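Local atomic coordinates of glutamine aminotransferase class-II domain protein (Ruegeria pomeroyi, PDB entry 3MDN), a protein that probably acts as a class-II glutamine amidotransferase of the Ntn-hydrolase superfamily, releasing ammonia from glutamine for transfer to a substrate not yet established. Residues M185-A189 and I207-V211; T196-Y202 and P241-I247. The contacts are given in a common frame with arbitrary orientation. Numbering follows the deposited sequence.

Contact 1: residues M185-A189 and I207-V211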
HETATM    1  N   MSE D 185     -21.026 -16.351 -20.178  1.00 24.16           N
HETATM    2  CA  MSE D 185     -21.378 -15.893 -18.851  1.00 23.90           C
HETATM    3  C   MSE D 185     -21.113 -16.991 -17.845  1.00 24.46           C
HETATM    4  O   MSE D 185     -21.717 -18.057 -17.935  1.00 24.06           O
HETATM    5  CB  MSE D 185     -22.854 -15.490 -18.780  1.00 24.05           C
HETATM    6  CG  MSE D 185     -23.310 -15.160 -17.332  1.00 24.34           C
HETATM    7 SE   MSE D 185     -22.463 -13.487 -16.663  1.00 33.04          SE
HETATM    8  CE  MSE D 185     -23.125 -12.280 -18.038  1.00 22.76           C
ATOM      9  N   ARG D 186     -20.182 -16.762 -16.922  1.00 24.07           N
ATOM     10  CA  ARG D 186     -19.997 -17.667 -15.781  1.00 25.83           C
ATOM     11  C   ARG D 186     -20.194 -16.827 -14.530  1.00 26.56           C
ATOM     12  O   ARG D 186     -19.525 -15.806 -14.364  1.00 26.91           O
ATOM     13  CB  ARG D 186     -18.594 -18.258 -15.771  1.00 25.23           C
ATOM     14  CG  ARG D 186     -18.251 -19.101 -16.988  1.00 26.14           C
ATOM     15  CD  ARG D 186     -18.147 -20.548 -16.598  1.00 23.91           C
ATOM     16  NE  ARG D 186     -17.937 -21.472 -17.714  1.00 24.85           N
ATOM     17  CZ  ARG D 186     -16.771 -22.045 -18.024  1.00 26.08           C
ATOM     18  NH1 ARG D 186     -15.677 -21.770 -17.306  1.00 25.15           N
ATOM     19  NH2 ARG D 186     -16.700 -22.902 -19.050  1.00 21.62           N
ATOM     20  N   LEU D 187     -21.095 -17.249 -13.646  1.00 26.84           N
ATOM     21  CA  LEU D 187     -21.497 -16.366 -12.571  1.00 26.63           C
ATOM     22  C   LEU D 187     -21.852 -17.076 -11.261  1.00 26.86           C
ATOM     23  O   LEU D 187     -22.732 -17.909 -11.220  1.00 25.70           O
ATOM     24  CB  LEU D 187     -22.727 -15.550 -13.007  1.00 26.44           C
ATOM     25  CG  LEU D 187     -23.269 -14.671 -11.858  1.00 26.01           C
ATOM     26  CD1 LEU D 187     -23.412 -13.255 -12.312  1.00 22.64           C
ATOM     27  CD2 LEU D 187     -24.613 -15.172 -11.347  1.00 25.89           C
ATOM     28  N   SER D 188     -21.179 -16.696 -10.186  1.00 27.18           N
ATOM     29  CA  SER D 188     -21.685 -16.946  -8.868  1.00 27.95           C
ATOM     30  C   SER D 188     -21.545 -15.579  -8.244  1.00 28.52           C
ATOM     31  O   SER D 188     -20.524 -14.882  -8.440  1.00 29.78           O
ATOM     32  CB  SER D 188     -20.845 -17.992  -8.131  1.00 28.16           C
ATOM     33  OG  SER D 188     -19.759 -17.318  -7.537  1.00 32.11           O
ATOM     34  N   ALA D 189     -22.585 -15.127  -7.563  1.00 27.81           N
ATOM     35  CA  ALA D 189     -22.556 -13.789  -6.965  1.00 26.68           C
ATOM     36  C   ALA D 189     -23.257 -13.842  -5.621  1.00 26.53           C
ATOM     37  O   ALA D 189     -24.184 -14.659  -5.434  1.00 25.67           O
ATOM     38  CB  ALA D 189     -23.282 -12.809  -7.866  1.00 26.89           C
ATOM     39  N   ILE D 207     -20.209 -25.398 -16.927  1.00 30.07           N
ATOM     40  CA  ILE D 207     -19.364 -25.069 -15.760  1.00 29.53           C
ATOM     41  C   ILE D 207     -19.843 -23.759 -15.109  1.00 28.73           C
ATOM     42  O   ILE D 207     -20.007 -22.753 -15.802  1.00 28.29           O
ATOM     43  CB  ILE D 207     -17.867 -24.893 -16.172  1.00 29.64           C
ATOM     44  CG1 ILE D 207     -17.258 -26.224 -16.647  1.00 30.39           C
ATOM     45  CG2 ILE D 207     -17.047 -24.292 -15.025  1.00 30.07           C
ATOM     46  CD1 ILE D 207     -15.863 -26.079 -17.281  1.00 29.33           C
ATOM     47  N   ALA D 208     -20.051 -23.779 -13.797  1.00 27.58           N
ATOM     48  CA  ALA D 208     -20.492 -22.609 -13.038  1.00 27.74           C
ATOM     49  C   ALA D 208     -19.713 -22.557 -11.738  1.00 27.33           C
ATOM     50  O   ALA D 208     -19.646 -23.558 -11.063  1.00 27.80           O
ATOM     51  CB  ALA D 208     -21.963 -22.734 -12.742  1.00 28.20           C
ATOM     52  N   PRO D 209     -19.105 -21.410 -11.390  1.00 26.89           N
ATOM     53  CA  PRO D 209     -18.381 -21.339 -10.122  1.00 26.88           C
ATOM     54  C   PRO D 209     -19.331 -21.756  -8.979  1.00 27.26           C
ATOM     55  O   PRO D 209     -20.547 -21.510  -9.051  1.00 28.51           O
ATOM     56  CB  PRO D 209     -17.961 -19.855 -10.024  1.00 26.48           C
ATOM     57  CG  PRO D 209     -18.182 -19.281 -11.441  1.00 26.13           C
ATOM     58  CD  PRO D 209     -19.283 -20.084 -12.021  1.00 27.38           C
ATOM     59  N   SER D 210     -18.803 -22.432  -7.970  1.00 26.80           N
ATOM     60  CA  SER D 210     -19.648 -23.203  -7.094  1.00 25.78           C
ATOM     61  C   SER D 210     -20.224 -22.328  -5.975  1.00 25.24           C
ATOM     62  O   SER D 210     -19.704 -21.235  -5.685  1.00 24.07           O
ATOM     63  CB  SER D 210     -18.894 -24.433  -6.568  1.00 26.64           C
ATOM     64  OG  SER D 210     -17.729 -24.070  -5.862  1.00 27.06           O
ATOM     65  N   VAL D 211     -21.340 -22.756  -5.401  1.00 23.10           N
ATOM     66  CA  VAL D 211     -21.926 -22.034  -4.277  1.00 22.38           C
ATOM     67  C   VAL D 211     -22.473 -23.059  -3.301  1.00 22.93           C
ATOM     68  O   VAL D 211     -23.141 -23.998  -3.719  1.00 21.27           O
ATOM     69  CB  VAL D 211     -23.069 -21.114  -4.705  1.00 22.69           C
ATOM     70  CG1 VAL D 211     -23.755 -20.511  -3.469  1.00 22.78           C
ATOM     71  CG2 VAL D 211     -22.565 -19.993  -5.645  1.00 22.52           C
TER
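The extended loop I207-V211 runs in nearly the same direction as R186-S188 of the strand, 9° apart end to end, with CA-CA distances of 5.7 Å for R186 and A208 and 5.6 Å for S188 and P209. No hydrogen bond joins the two, so this is not a parallel beta pair: the loop packs on one face of a sheet in the layered alpha-beta fold expected for an Ntn hydrolase, on its way to strand 212-216 of the other sheet. L187 and M185 reach helix 161-179 instead. P209 points toward the strand, its CD 3.7 Å from L187 N and its CB 3.9 Å from S188 CB. S188, whose OG is hydrogen-bonded to W6 NE1, also sets its CB 3.6 Å from V211 CG2. At the other end R186 forms a salt bridge with D205, and its guanidinium lies with one face over I207, R186 CZ being 3.6 Å from I207 CB, while R186 CD comes within 3.0 Å of I207 O.

Contact 2: residues T196-Y202 and P241-I247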
ATOM      1  N   THR D 196     -31.579  -8.565   3.735  1.00 26.30           N
ATOM      2  CA  THR D 196     -31.681  -9.901   3.143  1.00 25.38           C
ATOM      3  C   THR D 196     -30.359 -10.204   2.471  1.00 24.82           C
ATOM      4  O   THR D 196     -29.745  -9.301   1.937  1.00 23.15           O
ATOM      5  CB  THR D 196     -32.822  -9.960   2.089  1.00 25.44           C
ATOM      6  OG1 THR D 196     -34.061  -9.621   2.715  1.00 24.26           O
ATOM      7  CG2 THR D 196     -32.949 -11.344   1.471  1.00 24.40           C
ATOM      8  N   LEU D 197     -29.940 -11.469   2.464  1.00 24.83           N
ATOM      9  CA  LEU D 197     -28.712 -11.842   1.785  1.00 25.17           C
ATOM     10  C   LEU D 197     -29.122 -12.706   0.585  1.00 25.35           C
ATOM     11  O   LEU D 197     -29.966 -13.595   0.731  1.00 24.98           O
ATOM     12  CB  LEU D 197     -27.798 -12.639   2.723  1.00 25.64           C
ATOM     13  CG  LEU D 197     -26.612 -13.347   2.047  1.00 27.89           C
ATOM     14  CD1 LEU D 197     -25.685 -12.285   1.437  1.00 24.65           C
ATOM     15  CD2 LEU D 197     -25.812 -14.251   3.033  1.00 27.98           C
ATOM     16  N   TYR D 198     -28.536 -12.442  -0.578  1.00 23.56           N
ATOM     17  CA  TYR D 198     -28.891 -13.152  -1.806  1.00 23.57           C
ATOM     18  C   TYR D 198     -27.662 -13.837  -2.364  1.00 23.78           C
ATOM     19  O   TYR D 198     -26.536 -13.382  -2.146  1.00 22.23           O
ATOM     20  CB  TYR D 198     -29.376 -12.182  -2.893  1.00 23.90           C
ATOM     21  CG  TYR D 198     -30.633 -11.432  -2.541  1.00 24.38           C
ATOM     22  CD1 TYR D 198     -30.567 -10.133  -2.050  1.00 24.76           C
ATOM     23  CD2 TYR D 198     -31.887 -12.050  -2.644  1.00 25.77           C
ATOM     24  CE1 TYR D 198     -31.718  -9.433  -1.714  1.00 25.46           C
ATOM     25  CE2 TYR D 198     -33.060 -11.346  -2.310  1.00 28.10           C
ATOM     26  CZ  TYR D 198     -32.959 -10.043  -1.856  1.00 24.42           C
ATOM     27  OH  TYR D 198     -34.081  -9.347  -1.486  1.00 25.76           O
ATOM     28  N   ALA D 199     -27.879 -14.893  -3.134  1.00 23.17           N
ATOM     29  CA  ALA D 199     -26.791 -15.431  -3.910  1.00 24.18           C
ATOM     30  C   ALA D 199     -27.378 -16.101  -5.124  1.00 24.25           C
ATOM     31  O   ALA D 199     -28.460 -16.657  -5.064  1.00 24.80           O
ATOM     32  CB  ALA D 199     -25.973 -16.430  -3.078  1.00 24.34           C
ATOM     33  N   ALA D 200     -26.674 -16.037  -6.236  1.00 24.69           N
ATOM     34  CA  ALA D 200     -27.175 -16.653  -7.461  1.00 25.34           C
ATOM     35  C   ALA D 200     -26.019 -17.375  -8.125  1.00 24.91           C
ATOM     36  O   ALA D 200     -24.868 -17.045  -7.902  1.00 25.00           O
ATOM     37  CB  ALA D 200     -27.774 -15.595  -8.400  1.00 24.81           C
ATOM     38  N   ARG D 201     -26.344 -18.388  -8.906  1.00 25.02           N
ATOM     39  CA  ARG D 201     -25.360 -19.167  -9.649  1.00 24.38           C
ATOM     40  C   ARG D 201     -25.949 -19.461 -11.004  1.00 23.95           C
ATOM     41  O   ARG D 201     -27.089 -19.943 -11.102  1.00 22.69           O
ATOM     42  CB  ARG D 201     -25.001 -20.468  -8.912  1.00 24.07           C
ATOM     43  CG  ARG D 201     -23.951 -21.333  -9.602  1.00 24.07           C
ATOM     44  CD  ARG D 201     -23.740 -22.640  -8.822  1.00 23.06           C
ATOM     45  NE  ARG D 201     -22.663 -23.468  -9.355  1.00 23.65           N
ATOM     46  CZ  ARG D 201     -22.472 -24.743  -9.027  1.00 25.23           C
ATOM     47  NH1 ARG D 201     -23.311 -25.342  -8.181  1.00 25.17           N
ATOM     48  NH2 ARG D 201     -21.457 -25.422  -9.555  1.00 22.76           N
ATOM     49  N   TYR D 202     -25.180 -19.134 -12.047  1.00 24.04           N
ATOM     50  CA  TYR D 202     -25.633 -19.324 -13.419  1.00 23.95           C
ATOM     51  C   TYR D 202     -24.452 -19.418 -14.392  1.00 23.39           C
ATOM     52  O   TYR D 202     -23.413 -18.825 -14.169  1.00 23.28           O
ATOM     53  CB  TYR D 202     -26.560 -18.155 -13.821  1.00 25.42           C
ATOM     54  CG  TYR D 202     -26.803 -18.112 -15.315  1.00 26.63           C
ATOM     55  CD1 TYR D 202     -27.693 -19.007 -15.921  1.00 28.37           C
ATOM     56  CD2 TYR D 202     -26.070 -17.261 -16.122  1.00 25.42           C
ATOM     57  CE1 TYR D 202     -27.881 -19.015 -17.299  1.00 28.37           C
ATOM     58  CE2 TYR D 202     -26.250 -17.245 -17.492  1.00 26.32           C
ATOM     59  CZ  TYR D 202     -27.166 -18.130 -18.075  1.00 29.14           C
ATOM     60  OH  TYR D 202     -27.347 -18.108 -19.451  1.00 29.78           O
ATOM     61  N   PRO D 241     -26.591 -24.735 -10.299  1.00 25.27           N
ATOM     62  CA  PRO D 241     -26.619 -23.715 -11.353  1.00 26.09           C
ATOM     63  C   PRO D 241     -28.069 -23.441 -11.774  1.00 26.23           C
ATOM     64  O   PRO D 241     -28.872 -24.351 -11.731  1.00 25.98           O
ATOM     65  CB  PRO D 241     -25.864 -24.370 -12.529  1.00 25.69           C
ATOM     66  CG  PRO D 241     -25.253 -25.596 -12.002  1.00 26.06           C
ATOM     67  CD  PRO D 241     -25.978 -25.998 -10.747  1.00 25.88           C
ATOM     68  N   GLY D 242     -28.402 -22.210 -12.156  1.00 27.11           N
ATOM     69  CA  GLY D 242     -29.790 -21.904 -12.565  1.00 27.32           C
ATOM     70  C   GLY D 242     -30.711 -21.654 -11.371  1.00 27.45           C
ATOM     71  O   GLY D 242     -31.926 -21.828 -11.469  1.00 27.31           O
ATOM     72  N   ARG D 243     -30.127 -21.232 -10.248  1.00 27.03           N
ATOM     73  CA  ARG D 243     -30.850 -21.092  -8.961  1.00 26.41           C
ATOM     74  C   ARG D 243     -30.451 -19.808  -8.223  1.00 25.57           C
ATOM     75  O   ARG D 243     -29.330 -19.356  -8.362  1.00 24.13           O
ATOM     76  CB  ARG D 243     -30.557 -22.293  -8.019  1.00 26.48           C
ATOM     77  CG  ARG D 243     -30.982 -23.647  -8.535  1.00 28.15           C
ATOM     78  CD  ARG D 243     -32.516 -23.785  -8.575  1.00 30.09           C
ATOM     79  NE  ARG D 243     -33.031 -24.237  -7.288  1.00 31.43           N
ATOM     80  CZ  ARG D 243     -34.313 -24.449  -7.017  1.00 29.40           C
ATOM     81  NH1 ARG D 243     -35.234 -24.229  -7.934  1.00 30.79           N
ATOM     82  NH2 ARG D 243     -34.670 -24.882  -5.825  1.00 28.61           N
HETATM   83  N   MSE D 244     -31.372 -19.266  -7.429  1.00 25.05           N
HETATM   84  CA  MSE D 244     -31.112 -18.101  -6.576  1.00 26.44           C
HETATM   85  C   MSE D 244     -31.549 -18.381  -5.143  1.00 25.85           C
HETATM   86  O   MSE D 244     -32.655 -18.883  -4.899  1.00 25.71           O
HETATM   87  CB  MSE D 244     -31.813 -16.832  -7.098  1.00 26.01           C
HETATM   88  CG  MSE D 244     -31.692 -15.619  -6.138  1.00 32.28           C
HETATM   89 SE   MSE D 244     -32.193 -13.875  -6.955  1.00 39.84          SE
HETATM   90  CE  MSE D 244     -30.939 -13.958  -8.394  1.00 31.52           C
ATOM     91  N   LEU D 245     -30.679 -18.036  -4.206  1.00 25.21           N
ATOM     92  CA  LEU D 245     -30.910 -18.304  -2.815  1.00 25.44           C
ATOM     93  C   LEU D 245     -31.252 -16.982  -2.149  1.00 25.78           C
ATOM     94  O   LEU D 245     -30.633 -15.951  -2.448  1.00 26.01           O
ATOM     95  CB  LEU D 245     -29.618 -18.844  -2.210  1.00 25.42           C
ATOM     96  CG  LEU D 245     -29.559 -19.104  -0.704  1.00 26.19           C
ATOM     97  CD1 LEU D 245     -30.462 -20.324  -0.358  1.00 23.44           C
ATOM     98  CD2 LEU D 245     -28.099 -19.329  -0.250  1.00 23.27           C
ATOM     99  N   THR D 246     -32.205 -17.002  -1.235  1.00 25.52           N
ATOM    100  CA  THR D 246     -32.602 -15.796  -0.518  1.00 26.12           C
ATOM    101  C   THR D 246     -32.613 -16.163   0.964  1.00 26.90           C
ATOM    102  O   THR D 246     -33.279 -17.125   1.356  1.00 27.00           O
ATOM    103  CB  THR D 246     -34.026 -15.337  -0.945  1.00 27.01           C
ATOM    104  OG1 THR D 246     -34.017 -14.900  -2.321  1.00 27.08           O
ATOM    105  CG2 THR D 246     -34.563 -14.214  -0.023  1.00 25.19           C
ATOM    106  N   ILE D 247     -31.850 -15.418   1.764  1.00 27.57           N
ATOM    107  CA  ILE D 247     -31.831 -15.574   3.205  1.00 28.38           C
ATOM    108  C   ILE D 247     -32.244 -14.276   3.884  1.00 28.94           C
ATOM    109  O   ILE D 247     -31.555 -13.236   3.779  1.00 28.82           O
ATOM    110  CB  ILE D 247     -30.460 -16.031   3.719  1.00 28.84           C
ATOM    111  CG1 ILE D 247     -30.115 -17.412   3.102  1.00 28.93           C
ATOM    112  CG2 ILE D 247     -30.517 -16.162   5.261  1.00 27.54           C
ATOM    113  CD1 ILE D 247     -28.631 -17.677   2.999  1.00 31.65           C
TER
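A ladder of backbone hydrogen bonds joins T196-Y202 to P241-I247; the axes of antiparallel strands 197-202 and 243-247 approach to 4.6 Å, their directions 170° apart. L197 and I247 pair both ways (L197 N to I247 O 2.7 Å, I247 N to L197 O 2.8 Å), as do A199 and L245 (L245 N to A199 O 2.7 Å, A199 N to L245 O 3.0 Å). The ladder ends in a G1 beta bulge, where G242 and R243 both face R201: G242 N donates to R201 O at 2.8 Å, R243 N weakly to R201 O at 3.4 Å, and R201 N to R243 O at 3.2 Å. G242 has phi/psi of 82/25°, at which a CB would jam against the carbonyl of P241. The extended R201 lays one guanidinium face over P241, with R201 NH1 3.8 Å from P241 CD; its NH1 forms a salt bridge with E238 and a hydrogen bond to L239 O, its NH2 one to A208 O. On the face of Y198 and A200, A200 CB meets M244 CE at 3.6 Å, and T246 OG1 sits at the edge of the Y198 ring, 3.6 Å from Y198 CD2. This face packs under helix 161-179 through L165 and H162; on the other, L197, L245 and I247 meet strand 221-225, and L197 and I247 also strand 6-10, at the interface between the two sheets.

In the fold
The two contacts have centres about 11 Å apart and interlock along the chain, in the order 185-189, 196-202, 207-211, 241-247. Strands 185-192 and 197-203 follow each other and lie side by side in one antiparallel sheet, where L187 N lies 2.9 Å from Y202 O and A189 O 3.0 Å from A200 N, both probable hydrogen bonds; strand 243-248 continues the sheet. Contact 2 is a pairing within this sheet, whereas contact 1 packs the connection leaving it against its face. R201 of contact 2 hydrogen-bonds through NH2 to A208 O of contact 1, and helix 161-179 covers the opposite face. Together they help build the helix-sheet-sheet part of a layered core consistent with an Ntn hydrolase.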